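Local structure of nucleotidyl transferase AbiEii/AbiGii toxin family protein (Mycobacterium tuberculosis, 6Y56) at residues A[26-39]-A[82-96]. The protein is a nucleotidyltransferase toxin of a toxin-antitoxin system, one that probably inhibits growth by modifying and so inactivating tRNA acceptor stems. Residues are numbered along the deposited sequence; the frame is centred on the assembly and turned at random.
Sequences VAQDHLLYLLSQTV and VCELIDGARVGGFEF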
ATOM      1  N   VAL A  26       6.903 -13.607   4.419  1.00 12.49           N
ATOM      2  CA  VAL A  26       8.271 -14.032   4.150  1.00 14.79           C
ATOM      3  C   VAL A  26       8.511 -14.132   2.648  1.00 12.78           C
ATOM      4  O   VAL A  26       9.558 -13.697   2.141  1.00 12.70           O
ATOM      5  CB  VAL A  26       8.554 -15.371   4.859  1.00 13.43           C
ATOM      6  CG1 VAL A  26       9.892 -15.936   4.429  1.00 16.07           C
ATOM      7  CG2 VAL A  26       8.513 -15.198   6.361  1.00 15.83           C
ATOM      8  N   ALA A  27       7.557 -14.719   1.913  1.00 12.69           N
ATOM      9  CA  ALA A  27       7.703 -14.854   0.464  1.00 12.26           C
ATOM     10  C   ALA A  27       7.845 -13.494  -0.203  1.00 12.61           C
ATOM     11  O   ALA A  27       8.669 -13.327  -1.112  1.00 12.88           O
ATOM     12  CB  ALA A  27       6.508 -15.620  -0.108  1.00 14.30           C
ATOM     13  N   GLN A  28       7.063 -12.505   0.244  1.00 12.20           N
ATOM     14  CA  GLN A  28       7.193 -11.155  -0.298  1.00 13.46           C
ATOM     15  C   GLN A  28       8.600 -10.601  -0.117  1.00 12.47           C
ATOM     16  O   GLN A  28       9.125  -9.921  -1.010  1.00 12.79           O
ATOM     17  CB  GLN A  28       6.215 -10.213   0.394  1.00 12.57           C
ATOM     18  CG  GLN A  28       4.767 -10.462   0.106  1.00 11.44           C
ATOM     19  CD  GLN A  28       3.884  -9.672   1.029  1.00 12.72           C
ATOM     20  OE1 GLN A  28       4.276  -9.362   2.158  1.00 13.47           O
ATOM     21  NE2 GLN A  28       2.687  -9.345   0.569  1.00 14.71           N
ATOM     22  N   ASP A  29       9.218 -10.832   1.051  1.00 12.08           N
ATOM     23  CA  ASP A  29      10.584 -10.349   1.255  1.00 14.27           C
ATOM     24  C   ASP A  29      11.528 -10.963   0.238  1.00 13.25           C
ATOM     25  O   ASP A  29      12.445 -10.297  -0.263  1.00 13.13           O
ATOM     26  CB  ASP A  29      11.099 -10.703   2.651  1.00 14.35           C
ATOM     27  CG  ASP A  29      10.329 -10.027   3.755  1.00 15.77           C
ATOM     28  OD1 ASP A  29       9.609  -9.035   3.490  1.00 16.34           O
ATOM     29  OD2 ASP A  29      10.455 -10.492   4.897  1.00 14.96           O
ATOM     30  N   HIS A  30      11.323 -12.243  -0.061  1.00 13.00           N
ATOM     31  CA  HIS A  30      12.151 -12.936  -1.038  1.00 14.41           C
ATOM     32  C   HIS A  30      11.926 -12.376  -2.436  1.00 13.12           C
ATOM     33  O   HIS A  30      12.885 -12.202  -3.197  1.00 14.06           O
ATOM     34  CB  HIS A  30      11.870 -14.443  -0.984  1.00 13.93           C
ATOM     35  CG  HIS A  30      12.496 -15.132   0.190  1.00 15.02           C
ATOM     36  ND1 HIS A  30      12.130 -14.870   1.493  1.00 14.85           N
ATOM     37  CD2 HIS A  30      13.475 -16.068   0.256  1.00 16.45           C
ATOM     38  CE1 HIS A  30      12.859 -15.611   2.313  1.00 17.78           C
ATOM     39  NE2 HIS A  30      13.684 -16.344   1.586  1.00 17.74           N
ATOM     40  N   LEU A  31      10.670 -12.079  -2.789  1.00 13.34           N
ATOM     41  CA  LEU A  31      10.371 -11.511  -4.100  1.00 14.41           C
ATOM     42  C   LEU A  31      10.978 -10.123  -4.238  1.00 13.70           C
ATOM     43  O   LEU A  31      11.562  -9.790  -5.277  1.00 13.14           O
ATOM     44  CB  LEU A  31       8.855 -11.461  -4.303  1.00 13.96           C
ATOM     45  CG  LEU A  31       8.279 -10.947  -5.633  1.00 15.64           C
ATOM     46  CD1 LEU A  31       6.864 -11.428  -5.821  1.00 16.75           C
ATOM     47  CD2 LEU A  31       8.262  -9.414  -5.713  1.00 23.96           C
ATOM     48  N   LEU A  32      10.859  -9.303  -3.192  1.00 12.78           N
ATOM     49  CA  LEU A  32      11.428  -7.962  -3.233  1.00 13.03           C
ATOM     50  C   LEU A  32      12.947  -8.014  -3.333  1.00 12.56           C
ATOM     51  O   LEU A  32      13.555  -7.205  -4.045  1.00 13.52           O
ATOM     52  CB  LEU A  32      10.951  -7.163  -2.018  1.00 13.27           C
ATOM     53  CG  LEU A  32       9.461  -6.790  -2.050  1.00 12.50           C
ATOM     54  CD1 LEU A  32       8.971  -6.380  -0.659  1.00 13.29           C
ATOM     55  CD2 LEU A  32       9.209  -5.680  -3.052  1.00 14.06           C
ATOM     56  N   TYR A  33      13.572  -8.989  -2.673  1.00 13.44           N
ATOM     57  CA  TYR A  33      15.010  -9.183  -2.841  1.00 13.88           C
ATOM     58  C   TYR A  33      15.347  -9.492  -4.295  1.00 13.77           C
ATOM     59  O   TYR A  33      16.259  -8.896  -4.879  1.00 14.14           O
ATOM     60  CB  TYR A  33      15.488 -10.318  -1.931  1.00 16.01           C
ATOM     61  CG  TYR A  33      16.951 -10.675  -2.139  1.00 16.30           C
ATOM     62  CD1 TYR A  33      17.955  -9.802  -1.747  1.00 18.63           C
ATOM     63  CD2 TYR A  33      17.324 -11.871  -2.739  1.00 19.52           C
ATOM     64  CE1 TYR A  33      19.292 -10.107  -1.934  1.00 20.38           C
ATOM     65  CE2 TYR A  33      18.670 -12.183  -2.925  1.00 20.53           C
ATOM     66  CZ  TYR A  33      19.635 -11.292  -2.525  1.00 20.45           C
ATOM     67  OH  TYR A  33      20.967 -11.593  -2.704  1.00 28.40           O
ATOM     68  N   LEU A  34      14.618 -10.420  -4.906  1.00 13.55           N
ATOM     69  CA  LEU A  34      14.857 -10.732  -6.312  1.00 14.63           C
ATOM     70  C   LEU A  34      14.747  -9.490  -7.188  1.00 15.51           C
ATOM     71  O   LEU A  34      15.626  -9.213  -8.011  1.00 15.40           O
ATOM     72  CB  LEU A  34      13.852 -11.788  -6.761  1.00 18.26           C
ATOM     73  CG  LEU A  34      13.826 -12.013  -8.272  1.00 23.97           C
ATOM     74  CD1 LEU A  34      15.065 -12.780  -8.708  1.00 26.15           C
ATOM     75  CD2 LEU A  34      12.537 -12.709  -8.686  1.00 23.34           C
ATOM     76  N   LEU A  35      13.674  -8.717  -7.019  1.00 13.33           N
ATOM     77  CA  LEU A  35      13.506  -7.511  -7.821  1.00 13.05           C
ATOM     78  C   LEU A  35      14.665  -6.551  -7.608  1.00 13.39           C
ATOM     79  O   LEU A  35      15.159  -5.937  -8.562  1.00 15.47           O
ATOM     80  CB  LEU A  35      12.195  -6.813  -7.463  1.00 13.47           C
ATOM     81  CG  LEU A  35      10.909  -7.557  -7.829  1.00 14.92           C
ATOM     82  CD1 LEU A  35       9.709  -6.668  -7.555  1.00 17.52           C
ATOM     83  CD2 LEU A  35      10.895  -8.007  -9.286  1.00 18.76           C
ATOM     84  N   SER A  36      15.128  -6.418  -6.361  1.00 13.84           N
ATOM     85  CA  SER A  36      16.185  -5.455  -6.078  1.00 15.55           C
ATOM     86  C   SER A  36      17.487  -5.849  -6.751  1.00 16.83           C
ATOM     87  O   SER A  36      18.328  -4.988  -7.030  1.00 17.63           O
ATOM     88  CB  SER A  36      16.411  -5.335  -4.576  1.00 13.96           C
ATOM     89  OG  SER A  36      17.084  -6.474  -4.052  1.00 15.62           O
ATOM     90  N   GLN A  37      17.675  -7.137  -7.001  1.00 15.01           N
ATOM     91  CA  GLN A  37      18.895  -7.597  -7.645  1.00 17.36           C
ATOM     92  C   GLN A  37      18.860  -7.458  -9.157  1.00 20.23           C
ATOM     93  O   GLN A  37      19.919  -7.559  -9.787  1.00 22.98           O
ATOM     94  CB  GLN A  37      19.165  -9.060  -7.283  1.00 21.81           C
ATOM     95  CG  GLN A  37      19.597  -9.279  -5.835  1.00 26.12           C
ATOM     96  CD  GLN A  37      21.052  -8.887  -5.582  1.00 30.63           C
ATOM     97  OE1 GLN A  37      21.334  -7.867  -4.948  1.00 31.82           O
ATOM     98  NE2 GLN A  37      21.980  -9.702  -6.073  1.00 37.66           N
ATOM     99  N   THR A  38      17.695  -7.224  -9.753  1.00 18.41           N
ATOM    100  CA  THR A  38      17.523  -7.351 -11.194  1.00 21.84           C
ATOM    101  C   THR A  38      16.964  -6.103 -11.864  1.00 23.64           C
ATOM    102  O   THR A  38      17.358  -5.791 -12.990  1.00 26.59           O
ATOM    103  CB  THR A  38      16.591  -8.540 -11.497  1.00 21.57           C
ATOM    104  OG1 THR A  38      16.971  -9.690 -10.722  1.00 27.62           O
ATOM    105  CG2 THR A  38      16.623  -8.887 -12.969  1.00 27.87           C
ATOM    106  N   VAL A  39      16.050  -5.389 -11.212  1.00 17.38           N
ATOM    107  CA  VAL A  39      15.314  -4.288 -11.827  1.00 19.12           C
ATOM    108  C   VAL A  39      15.737  -2.976 -11.182  1.00 18.76           C
ATOM    109  O   VAL A  39      15.937  -2.908  -9.964  1.00 18.72           O
ATOM    110  CB  VAL A  39      13.796  -4.511 -11.655  1.00 21.05           C
ATOM    111  CG1 VAL A  39      13.005  -3.323 -12.175  1.00 26.23           C
ATOM    112  CG2 VAL A  39      13.366  -5.776 -12.354  1.00 23.17           C
ATOM    113  N   VAL A  82       9.030  -6.380 -14.806  1.00 14.16           N
ATOM    114  CA  VAL A  82       8.829  -6.900 -13.456  1.00 14.75           C
ATOM    115  C   VAL A  82       8.003  -8.172 -13.482  1.00 12.85           C
ATOM    116  O   VAL A  82       8.344  -9.158 -12.822  1.00 14.66           O
ATOM    117  CB  VAL A  82       8.182  -5.830 -12.563  1.00 14.53           C
ATOM    118  CG1 VAL A  82       7.819  -6.430 -11.203  1.00 16.68           C
ATOM    119  CG2 VAL A  82       9.122  -4.658 -12.409  1.00 15.73           C
ATOM    120  N   CYS A  83       6.915  -8.181 -14.255  1.00 14.01           N
ATOM    121  CA  CYS A  83       6.037  -9.345 -14.253  1.00 13.82           C
ATOM    122  C   CYS A  83       6.714 -10.564 -14.875  1.00 16.60           C
ATOM    123  O   CYS A  83       6.553 -11.686 -14.378  1.00 15.60           O
ATOM    124  CB  CYS A  83       4.718  -9.010 -14.958  1.00 15.64           C
ATOM    125  SG  CYS A  83       3.712  -7.838 -14.005  1.00 18.36           S
ATOM    126  N   GLU A  84       7.472 -10.373 -15.960  1.00 15.35           N
ATOM    127  CA  GLU A  84       8.203 -11.496 -16.547  1.00 16.85           C
ATOM    128  C   GLU A  84       9.232 -12.041 -15.571  1.00 16.49           C
ATOM    129  O   GLU A  84       9.468 -13.255 -15.515  1.00 18.92           O
ATOM    130  CB  GLU A  84       8.906 -11.070 -17.837  1.00 17.29           C
ATOM    131  CG  GLU A  84       8.004 -10.817 -19.036  1.00 23.55           C
ATOM    132  CD  GLU A  84       8.810 -10.646 -20.315  1.00 27.22           C
ATOM    133  OE1 GLU A  84       9.860 -11.315 -20.448  1.00 37.82           O
ATOM    134  OE2 GLU A  84       8.416  -9.843 -21.185  1.00 30.74           O
ATOM    135  N   LEU A  85       9.841 -11.159 -14.777  1.00 15.87           N
ATOM    136  CA  LEU A  85      10.826 -11.596 -13.800  1.00 16.72           C
ATOM    137  C   LEU A  85      10.173 -12.396 -12.685  1.00 16.03           C
ATOM    138  O   LEU A  85      10.696 -13.444 -12.284  1.00 18.80           O
ATOM    139  CB  LEU A  85      11.556 -10.385 -13.236  1.00 17.49           C
ATOM    140  CG  LEU A  85      12.607 -10.694 -12.185  1.00 21.65           C
ATOM    141  CD1 LEU A  85      13.692 -11.585 -12.777  1.00 23.84           C
ATOM    142  CD2 LEU A  85      13.195  -9.397 -11.659  1.00 22.14           C
ATOM    143  N   ILE A  86       9.031 -11.924 -12.177  1.00 15.94           N
ATOM    144  CA  ILE A  86       8.353 -12.607 -11.078  1.00 16.03           C
ATOM    145  C   ILE A  86       7.870 -13.981 -11.518  1.00 16.38           C
ATOM    146  O   ILE A  86       8.078 -14.983 -10.823  1.00 16.95           O
ATOM    147  CB  ILE A  86       7.183 -11.755 -10.559  1.00 14.70           C
ATOM    148  CG1 ILE A  86       7.703 -10.461  -9.924  1.00 16.25           C
ATOM    149  CG2 ILE A  86       6.365 -12.556  -9.546  1.00 16.04           C
ATOM    150  CD1 ILE A  86       6.604  -9.502  -9.526  1.00 17.65           C
ATOM    151  N   ASP A  87       7.212 -14.047 -12.678  1.00 15.89           N
ATOM    152  CA  ASP A  87       6.512 -15.261 -13.076  1.00 15.55           C
ATOM    153  C   ASP A  87       7.491 -16.408 -13.323  1.00 13.69           C
ATOM    154  O   ASP A  87       8.337 -16.341 -14.221  1.00 18.73           O
ATOM    155  CB  ASP A  87       5.661 -14.997 -14.313  1.00 17.27           C
ATOM    156  CG  ASP A  87       4.640 -16.079 -14.546  1.00 20.37           C
ATOM    157  OD1 ASP A  87       4.047 -16.580 -13.573  1.00 18.96           O
ATOM    158  OD2 ASP A  87       4.436 -16.443 -15.722  1.00 29.59           O
ATOM    159  N   GLY A  88       7.363 -17.463 -12.531  1.00 15.98           N
ATOM    160  CA  GLY A  88       8.230 -18.617 -12.634  1.00 19.39           C
ATOM    161  C   GLY A  88       9.527 -18.511 -11.861  1.00 18.16           C
ATOM    162  O   GLY A  88      10.302 -19.474 -11.861  1.00 20.69           O
ATOM    163  N   ALA A  89       9.779 -17.384 -11.202  1.00 16.04           N
ATOM    164  CA  ALA A  89      11.038 -17.175 -10.503  1.00 17.39           C
ATOM    165  C   ALA A  89      11.114 -18.028  -9.244  1.00 16.20           C
ATOM    166  O   ALA A  89      10.105 -18.310  -8.585  1.00 15.59           O
ATOM    167  CB  ALA A  89      11.187 -15.703 -10.109  1.00 18.04           C
ATOM    168  N   ARG A  90      12.334 -18.411  -8.899  1.00 16.10           N
ATOM    169  CA  ARG A  90      12.628 -19.068  -7.640  1.00 16.04           C
ATOM    170  C   ARG A  90      13.608 -18.199  -6.866  1.00 15.64           C
ATOM    171  O   ARG A  90      14.519 -17.597  -7.445  1.00 15.99           O
ATOM    172  CB  ARG A  90      13.218 -20.468  -7.877  1.00 18.65           C
ATOM    173  CG  ARG A  90      13.812 -21.103  -6.632  1.00 21.27           C
ATOM    174  CD  ARG A  90      14.096 -22.597  -6.817  1.00 19.43           C
ATOM    175  NE  ARG A  90      12.878 -23.329  -7.139  1.00 23.22           N
ATOM    176  CZ  ARG A  90      11.977 -23.710  -6.245  1.00 25.84           C
ATOM    177  NH1 ARG A  90      10.892 -24.367  -6.636  1.00 25.62           N
ATOM    178  NH2 ARG A  90      12.158 -23.440  -4.960  1.00 22.01           N
ATOM    179  N   VAL A  91      13.374 -18.074  -5.562  1.00 14.33           N
ATOM    180  CA  VAL A  91      14.315 -17.427  -4.660  1.00 15.83           C
ATOM    181  C   VAL A  91      14.449 -18.392  -3.501  1.00 18.41           C
ATOM    182  O   VAL A  91      13.541 -18.501  -2.674  1.00 17.01           O
ATOM    183  CB  VAL A  91      13.836 -16.053  -4.179  1.00 15.58           C
ATOM    184  CG1 VAL A  91      14.883 -15.431  -3.269  1.00 18.10           C
ATOM    185  CG2 VAL A  91      13.529 -15.135  -5.358  1.00 19.57           C
ATOM    186  N   GLY A  92      15.552 -19.136  -3.476  1.00 19.18           N
ATOM    187  CA  GLY A  92      15.693 -20.180  -2.479  1.00 21.49           C
ATOM    188  C   GLY A  92      14.547 -21.164  -2.588  1.00 18.60           C
ATOM    189  O   GLY A  92      14.242 -21.686  -3.667  1.00 18.59           O
ATOM    190  N   GLY A  93      13.877 -21.400  -1.465  1.00 19.46           N
ATOM    191  CA  GLY A  93      12.794 -22.361  -1.409  1.00 19.78           C
ATOM    192  C   GLY A  93      11.491 -21.912  -2.048  1.00 16.44           C
ATOM    193  O   GLY A  93      10.606 -22.749  -2.243  1.00 17.43           O
ATOM    194  N   PHE A  94      11.341 -20.627  -2.363  1.00 16.28           N
ATOM    195  CA  PHE A  94      10.070 -20.123  -2.872  1.00 15.70           C
ATOM    196  C   PHE A  94      10.050 -20.102  -4.392  1.00 14.38           C
ATOM    197  O   PHE A  94      11.027 -19.701  -5.032  1.00 16.57           O
ATOM    198  CB  PHE A  94       9.808 -18.693  -2.397  1.00 15.48           C
ATOM    199  CG  PHE A  94       9.543 -18.576  -0.926  1.00 14.86           C
ATOM    200  CD1 PHE A  94       8.276 -18.818  -0.401  1.00 17.16           C
ATOM    201  CD2 PHE A  94      10.577 -18.242  -0.066  1.00 15.88           C
ATOM    202  CE1 PHE A  94       8.043 -18.708   0.967  1.00 14.71           C
ATOM    203  CE2 PHE A  94      10.352 -18.126   1.299  1.00 16.45           C
ATOM    204  CZ  PHE A  94       9.087 -18.357   1.816  1.00 15.39           C
ATOM    205  N   GLU A  95       8.908 -20.475  -4.960  1.00 15.84           N
ATOM    206  CA  GLU A  95       8.612 -20.280  -6.370  1.00 16.35           C
ATOM    207  C   GLU A  95       7.409 -19.361  -6.474  1.00 16.48           C
ATOM    208  O   GLU A  95       6.477 -19.458  -5.669  1.00 16.96           O
ATOM    209  CB  GLU A  95       8.284 -21.610  -7.065  1.00 19.93           C
ATOM    210  CG  GLU A  95       8.178 -21.493  -8.584  1.00 25.26           C
ATOM    211  CD  GLU A  95       7.699 -22.777  -9.239  1.00 34.79           C
ATOM    212  OE1 GLU A  95       7.908 -23.861  -8.654  1.00 39.63           O
ATOM    213  OE2 GLU A  95       7.113 -22.700 -10.340  1.00 39.12           O
ATOM    214  N   PHE A  96       7.438 -18.472  -7.462  1.00 14.34           N
ATOM    215  CA  PHE A  96       6.415 -17.453  -7.635  1.00 14.10           C
ATOM    216  C   PHE A  96       5.734 -17.604  -8.983  1.00 14.46           C
ATOM    217  O   PHE A  96       6.336 -18.050  -9.959  1.00 16.30           O
ATOM    218  CB  PHE A  96       7.033 -16.063  -7.561  1.00 14.32           C
ATOM    219  CG  PHE A  96       7.714 -15.794  -6.250  1.00 13.84           C
ATOM    220  CD1 PHE A  96       7.000 -15.274  -5.178  1.00 15.61           C
ATOM    221  CD2 PHE A  96       9.049 -16.107  -6.063  1.00 17.85           C
ATOM    222  CE1 PHE A  96       7.613 -15.036  -3.962  1.00 14.70           C
ATOM    223  CE2 PHE A  96       9.663 -15.863  -4.834  1.00 16.43           C
ATOM    224  CZ  PHE A  96       8.940 -15.338  -3.790  1.00 17.19           C
TER
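Phe-94 pushes its ring edge against His-30, and this edge-to-face pair, with planes at 57°, forms the buried, aromatic end of the contact between helix 19-38 and the unit formed by helix 76-86 and strands 90-91 and 94-100. Phe-94 CE2 stands over the centre of the imidazole. Ala-27 CA lies over one face of the phenyl ring in a CH-pi contact, 4.0 Å from the Phe-94 centroid, while Val-26 CG1 approaches Phe-94 CZ at 3.7 Å. The imidazole is steadied from its own helix: His-30 ND1 donates to Val-26 O over 2.9 Å, arriving above the carbonyl plane, and that oxygen also accepts from His-30 N. Beyond the two segments, Tyr-151 and Phe-153 also meet this ring.

Two residues along the strand, Phe-96 slips under the helix. Leu-31 CB sits over its face, and Ala-27 O lies at its edge, 3.4 Å from Phe-96 CZ. Leu-31 carries on to Ile-86, CD1 to CG2 at 3.9 Å, linking strand and helix 76-86.

Toward solvent the contact is mainly aliphatic. Val-91, on strand 90-91 at one border of the sheet, sets CG2 against Leu-34 CB at 3.6 Å. With CG anti to the backbone N (chi1 169°), Leu-34 extends CD2 to Ala-89 and meets Leu-85 tip to tip. Leu-85 CD2 is wedged among Leu-35, Thr-38 and Val-39, lying 3.5 Å from Thr-38 CB, whereas Thr-38 OG1 turns back to Leu-34 O. Leu-34, Leu-85, Ala-89 and Val-91 are partly exposed and Thr-38 is exposed, whereas Leu-35 and Val-39 stay buried.

No hydrogen bond joins the segments; in this nucleotidyltransferase-family domain aromatic and aliphatic packing holds helix 19-38 to helix 76-86 and the sheet edge, without polar bonds across the contact.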